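Local coordinates for Alr3699 protein (PDB 4XSO) that is a glycosyltransferase-family protein of the GT-B fold, in which two Rossmann-like domains face each other across a cleft, with no specific function assigned, at residues V322-V326 with N327-T331; D349-K352 with T353-A357; A156-Q159 with A160-T163; K188-P191 with S192-S195; H288-T291 with A292-F296. All coordinates share one frame; numbering follows the deposited sequence.

Contact 1 (V322-V326 with N327-T331); sequences VEHGV and NGFLT
The imidazole of His324 meets two different groups: the edge of the Phe329 ring is directed toward its face in an offset edge-to-face pair, with centroids 5.9 Å apart and planes at 79°, while the backbone N-H of Leu330 arrives at its rim. That donor lies almost in the ring plane, and Leu330 N to His324 ND1 measures 3.0 Å with a nearly straight N-H. ND1 is therefore the acceptor, which suggests that any single ring proton sits on NE2. With CG anti to the backbone N (chi1 -179°), the ring is swung away from the loop backbone, bringing ND1 to the N-H of Leu330. Farther back, Val322 and Leu330 run antiparallel alongside one another, Val322 CB lying 3.7 Å from Leu330 CD2. Asn327 folds back on the turn: its OD1 accepts from Glu323 N at 2.7 Å, and its own N gives a bond to Glu323 O at 3.1 Å. Glu323 O also takes Val326 N, so two donors grip one carbonyl, and Gly325 N reaches Gly328 O by a bent bond of 2.9 Å. Phe329 and Thr331 pair with strand 310-313, whereas His324 serves the N-H of Leu330 between them. At the heart of this is a type II beta turn, Glu323 to Val326, with His324 and Gly325 (phi 71°) at its corners, leading into the outermost strand of the C-terminal Rossmann-like sheet.

Contact 2 (D349-K352 with T353-A357); sequences DTQK and TATIA
Thr353 OG1 and Asp349 O are 2.8 Å apart, and the hydroxyl gives its hydrogen bond to that carbonyl from well above the carbonyl plane. The same oxygen receives Thr353 N at 3.0 Å, nearly in line with its C=O, so a single residue supplies both donors. Two residues on, the pattern recurs: Thr355 OG1 and Thr355 N both bond to Gln351 O, at 3.0 and 3.1 Å, coming from opposite faces of its plane. Each threonine places its hydroxyl anti to its own carbonyl carbon (chi1 -66° in Thr353, -62° in Thr355), which directs the oxygen back toward the preceding turn. Beside them Lys352 and Ile356 run the same way, with Lys352 CG and Ile356 CD1 4.0 Å apart. Asp349, the N-cap, contributes a long bond, its OD1 accepting from Lys352 N at 3.3 Å and being met from above the carboxylate plane. Outward again, Thr353 rests on Pro309 and on Cys346 of helix 336-348, the helix that ends just before Asp349. The chemistry is that of a helix start in which a carboxylate serves a first-turn N-H, its negative charge probably interacting favourably with the helix dipole, while the threonine hydroxyls spend their protons on backbone carbonyls.

Contact 3 (A156-Q159 with A160-T163); sequences ANSQ and ASQT
Ser158 caps the N-terminus of helix 159-167, and the contact illustrates how a strand is handed over to a helix in the N-terminal Rossmann-like domain. Ser158 OG accepts from Ser161 N at 3.0 Å along a fairly straight N-H, its oxygen held between the backbone N and the carbonyl carbon (chi1 71°), where it can turn in over the first helical turn. The hydroxyl has its own acceptor in Pro295 O, so it both takes and gives a bond. Just ahead of the cap, Asn157 reaches back as well: Ser161 OG donates to Asn157 OD1 at 2.7 Å, lying in the carbonyl plane, while Asn157 ND2 turns to a bound glycerol and, weakly, to His127 O. Regular helix bonds follow, Gln162 N to Ser158 O at 2.9 Å and Thr163 N to Gln159 O at 2.7 Å. Beneath them the methyl of Ala156, the last residue of strand 153-156, packs on Gln162, CB to CB 3.8 Å. The extended side chains of Gln159 and Gln162 lie side by side with amide planes only 18° apart; Gln162 NE2 is satisfied by Thr175 OG1 and by glycerol. The two leading N-H groups of the helix, Gln159 N and Ala160 N, are taken by the two carboxylate oxygens of Glu320. With that residue and Pro295 coming from the other Rossmann-like half, this is a serine N-cap at a beta-alpha junction, set where the two domains of a GT-B protein meet.

Contact 4 (K188-P191 with S192-S195); sequences KTSP and SDIS
Thr189 and Ile194 make up the closely packed part of the contact. With OG1 of Thr189 anti to the carbonyl carbon (chi1 -54°), CG2 is left anti to the backbone N, and Thr189 CG2 lies across Asp193 CB at 3.7 Å and near Ile194 CG1 at 4.0 Å. Thr189 and Ile194 thus occupy the two positions of a hydrophobic staple, one on each side of the cap. Between this packing and the solvent side comes the cap itself, a rather long bond of 3.2 Å from Asp193 N to Ser190 OG that opens helix 191-201. Ser190 O takes Ile194 N at 3.1 Å in the carbonyl plane, and Pro191 O takes Ser195 N at 3.0 Å. The other side is looser. Pro191, well suited to the first helical turn because it needs no N-H acceptor, lies exposed there with Ser192, and Ser190 OG and Ser192 OG are 3.6 Å apart. The carboxylate of Asp193 is also exposed; it does not complete a capping box, since Asp193 OD2 is 4.7 Å from Ser190 N, although a negative charge here would probably suit the helix start. On the packed side Thr189 and Ile194 rest against Ala281, and Thr189 also against Gln278, so that the beginning of helix 191-201 is seated on helix 276-282 beyond the loop from strand 175-177.

Contact 5 (H288-T291 with A292-F296); sequences HTST and APEPF
His288 and Glu294 are brought together by two stretched side chains: His288 carries CG anti to its N (chi1 171°), and Glu294 runs straight beyond CG (chi2 176°), so that they come at each other from opposite directions across the intervening loop. His288 NE2 donates to Glu294 OE1 at 2.8 Å along a nearly straight N-H. The acceptor sits in the plane of the ring, at its edge, yet the ring nitrogen meets OE1 from well above the carboxylate plane, and the two planes stand 75° apart. The second oxygen of the carboxylate faces a neighbour: Ser290 OG lies 2.4 Å from Glu294 OE2, too short for an ordinary hydrogen bond, so that its detail is doubtful and only the His288 bond is firm enough to argue from. Ser290 N passes over one face of the His288 ring, 3.9 Å above it and offset toward the rim. Beyond the pair, His288 ND1 has a weak bond to Ala313 N, Lys219 touches both Ser290 and Glu294, and Glu294 is also tied by its backbone to Gly317. The His-carboxylate bond closes a loop that follows strand 285-287 in the C-terminal domain. Glu294 begins the run Glu-Pro-Phe, consistent with the first acidic residue of the EX7E motif known from many GT-B glycosyltransferases.

Contacts 2, 3 and 4 are all N-caps, by a carboxylate in contact 2 and by serines in the others. Contact 4 lies at the surface without a buried residue; contact 3, half buried, is the one that belongs to the N-terminal domain. Contacts 1 and 2, both partly buried, share a wall: Ile356 of the 350-368 helix packs on Gly325, Gly328 and Phe329. Contacts 3 and 5 meet across the domain interface through Pro295 and Phe296; contact 5, though nearest the centre of the chain, is a surface contact. Aromatic pairing appears in contact 1, a paired histidine and carboxylate in contact 5, and side-chain caps and hydroxyls added to backbone helix bonds in the helical three.

Contact 1 (V322-V326 with N327-T331)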
loop_
_atom_site.group_PDB
_atom_site.type_symbol
_atom_site.label_atom_id
_atom_site.label_comp_id
_atom_site.label_asym_id
_atom_site.label_seq_id
_atom_site.Cartn_x
_atom_site.Cartn_y
_atom_site.Cartn_z
ATOM N N VAL A 322 12.088 28.674 25.267
ATOM C CA VAL A 322 12.734 29.841 25.887
ATOM C C VAL A 322 11.693 30.700 26.506
ATOM O O VAL A 322 10.737 30.977 25.847
ATOM C CB VAL A 322 13.475 30.744 24.851
ATOM C CG1 VAL A 322 13.946 32.024 25.511
ATOM C CG2 VAL A 322 14.653 30.058 24.166
ATOM N N GLU A 323 11.866 31.130 27.758
ATOM C CA GLU A 323 11.036 32.251 28.273
ATOM C C GLU A 323 11.930 33.456 28.297
ATOM O O GLU A 323 13.003 33.424 28.927
ATOM C CB GLU A 323 10.453 32.026 29.662
ATOM C CG GLU A 323 9.154 31.258 29.682
ATOM C CD GLU A 323 7.945 32.134 29.378
ATOM O OE1 GLU A 323 8.073 33.397 29.285
ATOM O OE2 GLU A 323 6.859 31.534 29.232
ATOM N N HIS A 324 11.482 34.472 27.567
ATOM C CA HIS A 324 12.235 35.702 27.244
ATOM C C HIS A 324 12.590 36.437 28.502
ATOM O O HIS A 324 11.734 36.705 29.326
ATOM C CB HIS A 324 11.360 36.647 26.342
ATOM C CG HIS A 324 12.056 37.910 25.934
ATOM N ND1 HIS A 324 12.920 37.960 24.865
ATOM C CD2 HIS A 324 12.071 39.157 26.478
ATOM C CE1 HIS A 324 13.406 39.186 24.728
ATOM N NE2 HIS A 324 12.910 39.933 25.700
ATOM N N GLY A 325 13.863 36.786 28.592
ATOM C CA GLY A 325 14.531 37.336 29.722
ATOM C C GLY A 325 14.773 36.349 30.910
ATOM O O GLY A 325 15.362 36.731 31.877
ATOM N N VAL A 326 14.248 35.140 30.869
ATOM C CA VAL A 326 14.449 34.170 31.968
ATOM C C VAL A 326 15.584 33.223 31.710
ATOM O O VAL A 326 16.546 33.123 32.539
ATOM C CB VAL A 326 13.164 33.429 32.280
ATOM C CG1 VAL A 326 13.308 32.466 33.499
ATOM C CG2 VAL A 326 12.071 34.407 32.515
ATOM N N ASN A 327 15.505 32.526 30.587
ATOM C CA ASN A 327 16.515 31.466 30.262
ATOM C C ASN A 327 16.973 31.578 28.824
ATOM O O ASN A 327 17.528 30.670 28.247
ATOM C CB ASN A 327 15.919 30.110 30.568
ATOM C CG ASN A 327 14.511 29.977 30.002
ATOM O OD1 ASN A 327 14.217 30.451 28.884
ATOM N ND2 ASN A 327 13.598 29.465 30.833
ATOM N N GLY A 328 16.725 32.736 28.250
ATOM C CA GLY A 328 17.133 33.080 26.900
ATOM C C GLY A 328 16.375 34.334 26.402
ATOM O O GLY A 328 15.662 34.976 27.148
ATOM N N PHE A 329 16.498 34.615 25.125
ATOM C CA PHE A 329 15.855 35.759 24.477
ATOM C C PHE A 329 15.196 35.307 23.215
ATOM O O PHE A 329 15.671 34.377 22.527
ATOM C CB PHE A 329 16.844 36.839 24.133
ATOM C CG PHE A 329 17.662 37.303 25.307
ATOM C CD1 PHE A 329 17.189 38.243 26.164
ATOM C CD2 PHE A 329 18.913 36.748 25.537
ATOM C CE1 PHE A 329 17.932 38.688 27.232
ATOM C CE2 PHE A 329 19.648 37.142 26.619
ATOM C CZ PHE A 329 19.170 38.118 27.454
ATOM N N LEU A 330 14.116 35.998 22.883
ATOM C CA LEU A 330 13.341 35.664 21.704
ATOM C C LEU A 330 13.176 36.947 20.939
ATOM O O LEU A 330 12.876 37.938 21.529
ATOM C CB LEU A 330 11.969 35.122 22.029
ATOM C CG LEU A 330 11.936 33.779 22.738
ATOM C CD1 LEU A 330 10.497 33.475 23.165
ATOM C CD2 LEU A 330 12.524 32.724 21.829
ATOM N N THR A 331 13.366 36.905 19.635
ATOM C CA THR A 331 13.167 38.071 18.770
ATOM C C THR A 331 12.378 37.710 17.525
ATOM O O THR A 331 12.390 36.570 17.065
ATOM C CB THR A 331 14.523 38.596 18.285
ATOM O OG1 THR A 331 15.190 37.544 17.583
ATOM C CG2 THR A 331 15.364 39.014 19.445
#

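Contact 2 (D349-K352 with T353-A357)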
loop_
_atom_site.group_PDB
_atom_site.type_symbol
_atom_site.label_atom_id
_atom_site.label_comp_id
_atom_site.label_asym_id
_atom_site.label_seq_id
_atom_site.Cartn_x
_atom_site.Cartn_y
_atom_site.Cartn_z
ATOM N N ASP A 349 24.877 44.284 30.058
ATOM C CA ASP A 349 24.475 43.695 31.335
ATOM C C ASP A 349 24.975 42.281 31.587
ATOM O O ASP A 349 24.257 41.302 31.540
ATOM C CB ASP A 349 22.994 43.786 31.598
ATOM C CG ASP A 349 22.675 43.936 33.141
ATOM O OD1 ASP A 349 23.338 43.314 34.076
ATOM O OD2 ASP A 349 21.714 44.699 33.416
ATOM N N THR A 350 26.205 42.259 31.991
ATOM C CA THR A 350 26.989 41.075 32.204
ATOM C C THR A 350 26.424 40.156 33.268
ATOM O O THR A 350 26.335 38.983 33.072
ATOM C CB THR A 350 28.414 41.553 32.508
ATOM O OG1 THR A 350 28.852 42.239 31.323
ATOM C CG2 THR A 350 29.361 40.402 32.771
ATOM N N GLN A 351 26.018 40.714 34.377
ATOM C CA GLN A 351 25.419 39.982 35.489
ATOM C C GLN A 351 24.057 39.317 35.172
ATOM O O GLN A 351 23.810 38.174 35.512
ATOM C CB GLN A 351 25.195 41.001 36.626
ATOM C CG GLN A 351 24.501 40.441 37.837
ATOM C CD GLN A 351 25.450 39.568 38.605
ATOM O OE1 GLN A 351 26.497 40.042 39.053
ATOM N NE2 GLN A 351 25.118 38.293 38.748
ATOM N N LYS A 352 23.128 40.106 34.662
ATOM C CA LYS A 352 21.865 39.596 34.249
ATOM C C LYS A 352 22.065 38.465 33.212
ATOM O O LYS A 352 21.425 37.410 33.286
ATOM C CB LYS A 352 21.043 40.753 33.667
ATOM C CG LYS A 352 19.823 40.387 32.875
ATOM C CD LYS A 352 19.075 41.663 32.474
ATOM C CE LYS A 352 18.567 41.556 31.069
ATOM N NZ LYS A 352 18.089 42.887 30.639
ATOM N N THR A 353 22.962 38.703 32.265
ATOM C CA THR A 353 23.232 37.760 31.223
ATOM C C THR A 353 23.773 36.433 31.818
ATOM O O THR A 353 23.303 35.359 31.411
ATOM C CB THR A 353 24.202 38.374 30.215
ATOM O OG1 THR A 353 23.554 39.482 29.548
ATOM C CG2 THR A 353 24.609 37.384 29.212
ATOM N N ALA A 354 24.685 36.480 32.799
ATOM C CA ALA A 354 25.176 35.200 33.426
ATOM C C ALA A 354 24.063 34.501 34.205
ATOM O O ALA A 354 24.067 33.301 34.294
ATOM C CB ALA A 354 26.368 35.404 34.362
ATOM N N THR A 355 23.133 35.243 34.803
ATOM C CA THR A 355 22.089 34.620 35.568
ATOM C C THR A 355 21.177 33.888 34.600
ATOM O O THR A 355 20.860 32.760 34.805
ATOM C CB THR A 355 21.306 35.657 36.324
ATOM O OG1 THR A 355 22.197 36.276 37.207
ATOM C CG2 THR A 355 20.153 35.070 37.070
ATOM N N ILE A 356 20.787 34.546 33.520
ATOM C CA ILE A 356 19.979 33.914 32.497
ATOM C C ILE A 356 20.612 32.611 31.959
ATOM O O ILE A 356 19.911 31.605 31.725
ATOM C CB ILE A 356 19.735 34.876 31.352
ATOM C CG1 ILE A 356 18.800 36.008 31.845
ATOM C CG2 ILE A 356 19.183 34.123 30.097
ATOM C CD1 ILE A 356 18.620 37.129 30.878
ATOM N N ALA A 357 21.889 32.680 31.697
ATOM C CA ALA A 357 22.650 31.566 31.153
ATOM C C ALA A 357 22.652 30.407 32.169
ATOM O O ALA A 357 22.441 29.246 31.829
ATOM C CB ALA A 357 24.075 31.992 30.807
#

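Contact 3 (A156-Q159 with A160-T163)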
loop_
_atom_site.group_PDB
_atom_site.type_symbol
_atom_site.label_atom_id
_atom_site.label_comp_id
_atom_site.label_asym_id
_atom_site.label_seq_id
_atom_site.Cartn_x
_atom_site.Cartn_y
_atom_site.Cartn_z
ATOM N N ALA A 156 4.481 13.874 19.150
ATOM C CA ALA A 156 4.890 15.150 18.533
ATOM C C ALA A 156 6.076 15.762 19.292
ATOM O O ALA A 156 6.122 15.676 20.503
ATOM C CB ALA A 156 3.721 16.112 18.486
ATOM N N ASN A 157 7.058 16.295 18.568
ATOM C CA ASN A 157 8.296 16.795 19.163
ATOM C C ASN A 157 8.135 18.163 19.778
ATOM O O ASN A 157 9.001 18.676 20.514
ATOM C CB ASN A 157 9.437 16.700 18.165
ATOM C CG ASN A 157 9.242 17.623 16.934
ATOM O OD1 ASN A 157 8.171 18.237 16.744
ATOM N ND2 ASN A 157 10.304 17.735 16.123
ATOM N N SER A 158 6.940 18.720 19.636
ATOM C CA SER A 158 6.681 20.023 20.208
ATOM C C SER A 158 5.174 20.320 20.136
ATOM O O SER A 158 4.438 19.700 19.345
ATOM C CB SER A 158 7.449 21.080 19.431
ATOM O OG SER A 158 6.867 21.244 18.155
ATOM N N GLN A 159 4.730 21.197 21.026
ATOM C CA GLN A 159 3.386 21.817 20.901
ATOM C C GLN A 159 3.075 22.440 19.504
ATOM O O GLN A 159 1.985 22.237 18.994
ATOM C CB GLN A 159 3.109 22.805 22.036
ATOM C CG GLN A 159 3.023 22.060 23.373
ATOM C CD GLN A 159 2.820 22.919 24.649
ATOM O OE1 GLN A 159 3.068 24.118 24.680
ATOM N NE2 GLN A 159 2.406 22.260 25.717
ATOM N N ALA A 160 4.062 23.053 18.883
ATOM C CA ALA A 160 3.984 23.598 17.518
ATOM C C ALA A 160 3.689 22.514 16.452
ATOM O O ALA A 160 2.756 22.667 15.637
ATOM C CB ALA A 160 5.297 24.276 17.166
ATOM N N SER A 161 4.405 21.386 16.536
ATOM C CA SER A 161 4.151 20.280 15.665
ATOM C C SER A 161 2.784 19.700 15.968
ATOM O O SER A 161 2.038 19.315 15.052
ATOM C CB SER A 161 5.252 19.196 15.721
ATOM O OG SER A 161 6.468 19.772 15.265
ATOM N N GLN A 162 2.466 19.568 17.233
ATOM C CA GLN A 162 1.201 18.963 17.622
ATOM C C GLN A 162 0.065 19.834 17.117
ATOM O O GLN A 162 -0.923 19.338 16.647
ATOM C CB GLN A 162 1.129 18.869 19.143
ATOM C CG GLN A 162 -0.158 18.276 19.736
ATOM C CD GLN A 162 -0.153 18.395 21.245
ATOM O OE1 GLN A 162 0.256 19.399 21.777
ATOM N NE2 GLN A 162 -0.572 17.375 21.921
ATOM N N THR A 163 0.188 21.134 17.300
ATOM C CA THR A 163 -0.895 22.062 16.861
ATOM C C THR A 163 -1.042 22.028 15.347
ATOM O O THR A 163 -2.153 22.021 14.837
ATOM C CB THR A 163 -0.566 23.514 17.321
ATOM O OG1 THR A 163 0.817 23.754 17.027
ATOM C CG2 THR A 163 -0.704 23.604 18.739
#

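Contact 4 (K188-P191 with S192-S195)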
loop_
_atom_site.group_PDB
_atom_site.type_symbol
_atom_site.label_atom_id
_atom_site.label_comp_id
_atom_site.label_asym_id
_atom_site.label_seq_id
_atom_site.Cartn_x
_atom_site.Cartn_y
_atom_site.Cartn_z
ATOM N N LYS A 188 29.014 19.997 29.021
ATOM C CA LYS A 188 29.840 20.665 30.020
ATOM C C LYS A 188 31.282 20.758 29.465
ATOM O O LYS A 188 31.836 19.762 28.987
ATOM C CB LYS A 188 29.824 19.870 31.321
ATOM C CG LYS A 188 28.434 19.819 31.919
ATOM C CD LYS A 188 28.342 18.837 33.054
ATOM C CE LYS A 188 27.390 19.359 34.122
ATOM N NZ LYS A 188 26.078 19.658 33.550
ATOM N N THR A 189 31.840 21.952 29.504
ATOM C CA THR A 189 33.216 22.239 29.080
ATOM C C THR A 189 33.959 23.060 30.164
ATOM O O THR A 189 33.400 23.979 30.714
ATOM C CB THR A 189 33.214 23.018 27.732
ATOM O OG1 THR A 189 32.459 22.297 26.778
ATOM C CG2 THR A 189 34.643 23.192 27.182
ATOM N N SER A 190 35.206 22.689 30.484
ATOM C CA SER A 190 35.987 23.400 31.506
ATOM C C SER A 190 36.358 24.787 31.015
ATOM O O SER A 190 36.610 24.953 29.806
ATOM C CB SER A 190 37.313 22.712 31.812
ATOM O OG SER A 190 38.072 22.479 30.609
ATOM N N PRO A 191 36.498 25.714 31.943
ATOM C CA PRO A 191 37.040 27.062 31.681
ATOM C C PRO A 191 38.376 27.075 30.971
ATOM O O PRO A 191 38.615 27.939 30.126
ATOM C CB PRO A 191 37.171 27.639 33.073
ATOM C CG PRO A 191 35.956 27.053 33.777
ATOM C CD PRO A 191 35.902 25.636 33.306
ATOM N N SER A 192 39.232 26.103 31.260
ATOM C CA SER A 192 40.525 26.083 30.595
ATOM C C SER A 192 40.487 25.557 29.145
ATOM O O SER A 192 41.297 25.970 28.333
ATOM C CB SER A 192 41.555 25.337 31.464
ATOM O OG SER A 192 41.126 24.008 31.663
ATOM N N ASP A 193 39.571 24.653 28.800
ATOM C CA ASP A 193 39.331 24.308 27.394
ATOM C C ASP A 193 38.711 25.514 26.635
ATOM O O ASP A 193 39.078 25.764 25.510
ATOM C CB ASP A 193 38.387 23.091 27.235
ATOM C CG ASP A 193 39.080 21.756 27.541
ATOM O OD1 ASP A 193 40.323 21.742 27.636
ATOM O OD2 ASP A 193 38.397 20.714 27.703
ATOM N N ILE A 194 37.786 26.227 27.276
ATOM C CA ILE A 194 37.158 27.397 26.703
ATOM C C ILE A 194 38.243 28.405 26.335
ATOM O O ILE A 194 38.367 28.775 25.193
ATOM C CB ILE A 194 36.117 28.047 27.643
ATOM C CG1 ILE A 194 34.889 27.140 27.803
ATOM C CG2 ILE A 194 35.660 29.418 27.120
ATOM C CD1 ILE A 194 33.943 27.575 28.926
ATOM N N SER A 195 39.068 28.773 27.307
ATOM C CA SER A 195 40.114 29.795 27.096
ATOM C C SER A 195 41.061 29.393 25.994
ATOM O O SER A 195 41.394 30.208 25.141
ATOM C CB SER A 195 40.869 30.085 28.401
ATOM O OG SER A 195 41.857 31.085 28.144
#

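Contact 5 (H288-T291 with A292-F296)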
loop_
_atom_site.group_PDB
_atom_site.type_symbol
_atom_site.label_atom_id
_atom_site.label_comp_id
_atom_site.label_asym_id
_atom_site.label_seq_id
_atom_site.Cartn_x
_atom_site.Cartn_y
_atom_site.Cartn_z
ATOM N N HIS A 288 20.302 31.710 17.299
ATOM C CA HIS A 288 19.451 30.966 16.385
ATOM C C HIS A 288 18.638 32.036 15.656
ATOM O O HIS A 288 17.990 32.849 16.313
ATOM C CB HIS A 288 18.544 30.050 17.210
ATOM C CG HIS A 288 17.471 29.396 16.414
ATOM N ND1 HIS A 288 16.227 29.964 16.237
ATOM C CD2 HIS A 288 17.452 28.229 15.732
ATOM C CE1 HIS A 288 15.494 29.192 15.462
ATOM N NE2 HIS A 288 16.221 28.138 15.130
ATOM N N THR A 289 18.699 32.079 14.328
ATOM C CA THR A 289 18.051 33.184 13.591
ATOM C C THR A 289 17.326 32.663 12.359
ATOM O O THR A 289 17.337 33.329 11.334
ATOM C CB THR A 289 19.088 34.192 13.123
ATOM O OG1 THR A 289 19.977 33.566 12.178
ATOM C CG2 THR A 289 19.875 34.695 14.321
ATOM N N SER A 290 16.767 31.448 12.452
ATOM C CA SER A 290 15.975 30.859 11.364
ATOM C C SER A 290 14.740 31.717 10.997
ATOM O O SER A 290 14.052 32.276 11.859
ATOM C CB SER A 290 15.528 29.465 11.748
ATOM O OG SER A 290 16.657 28.623 11.899
ATOM N N THR A 291 14.463 31.787 9.707
ATOM C CA THR A 291 13.439 32.702 9.167
ATOM C C THR A 291 12.202 31.951 8.829
ATOM O O THR A 291 11.301 32.500 8.291
ATOM C CB THR A 291 13.938 33.426 7.917
ATOM O OG1 THR A 291 14.421 32.464 6.968
ATOM C CG2 THR A 291 15.051 34.360 8.275
ATOM N N ALA A 292 12.184 30.656 9.119
ATOM C CA ALA A 292 11.012 29.886 8.961
ATOM C C ALA A 292 10.840 29.066 10.247
ATOM O O ALA A 292 11.845 28.651 10.839
ATOM C CB ALA A 292 11.153 28.975 7.738
ATOM N N PRO A 293 9.577 28.863 10.678
ATOM C CA PRO A 293 9.322 28.248 11.954
ATOM C C PRO A 293 9.856 26.839 11.948
ATOM O O PRO A 293 9.642 26.118 11.012
ATOM C CB PRO A 293 7.789 28.185 12.020
ATOM C CG PRO A 293 7.295 29.234 11.066
ATOM C CD PRO A 293 8.313 29.214 9.980
ATOM N N GLU A 294 10.545 26.469 12.987
ATOM C CA GLU A 294 11.104 25.157 13.131
ATOM C C GLU A 294 10.340 24.392 14.232
ATOM O O GLU A 294 9.834 24.979 15.221
ATOM C CB GLU A 294 12.612 25.254 13.469
ATOM C CG GLU A 294 13.470 25.841 12.309
ATOM C CD GLU A 294 14.937 26.042 12.664
ATOM O OE1 GLU A 294 15.315 25.870 13.854
ATOM O OE2 GLU A 294 15.738 26.359 11.747
ATOM N N PRO A 295 10.269 23.059 14.079
ATOM C CA PRO A 295 9.467 22.275 15.023
ATOM C C PRO A 295 10.060 22.152 16.438
ATOM O O PRO A 295 9.318 22.149 17.379
ATOM C CB PRO A 295 9.356 20.906 14.354
ATOM C CG PRO A 295 10.413 20.866 13.326
ATOM C CD PRO A 295 10.685 22.277 12.913
ATOM N N PHE A 296 11.381 22.145 16.537
ATOM C CA PHE A 296 12.133 22.042 17.777
ATOM C C PHE A 296 13.600 22.477 17.500
ATOM O O PHE A 296 14.344 21.796 16.777
ATOM C CB PHE A 296 12.242 20.561 18.169
ATOM C CG PHE A 296 12.912 20.336 19.504
ATOM C CD1 PHE A 296 14.288 20.264 19.626
ATOM C CD2 PHE A 296 12.124 20.190 20.672
ATOM C CE1 PHE A 296 14.874 20.027 20.880
ATOM C CE2 PHE A 296 12.715 19.953 21.913
ATOM C CZ PHE A 296 14.082 19.883 22.004
#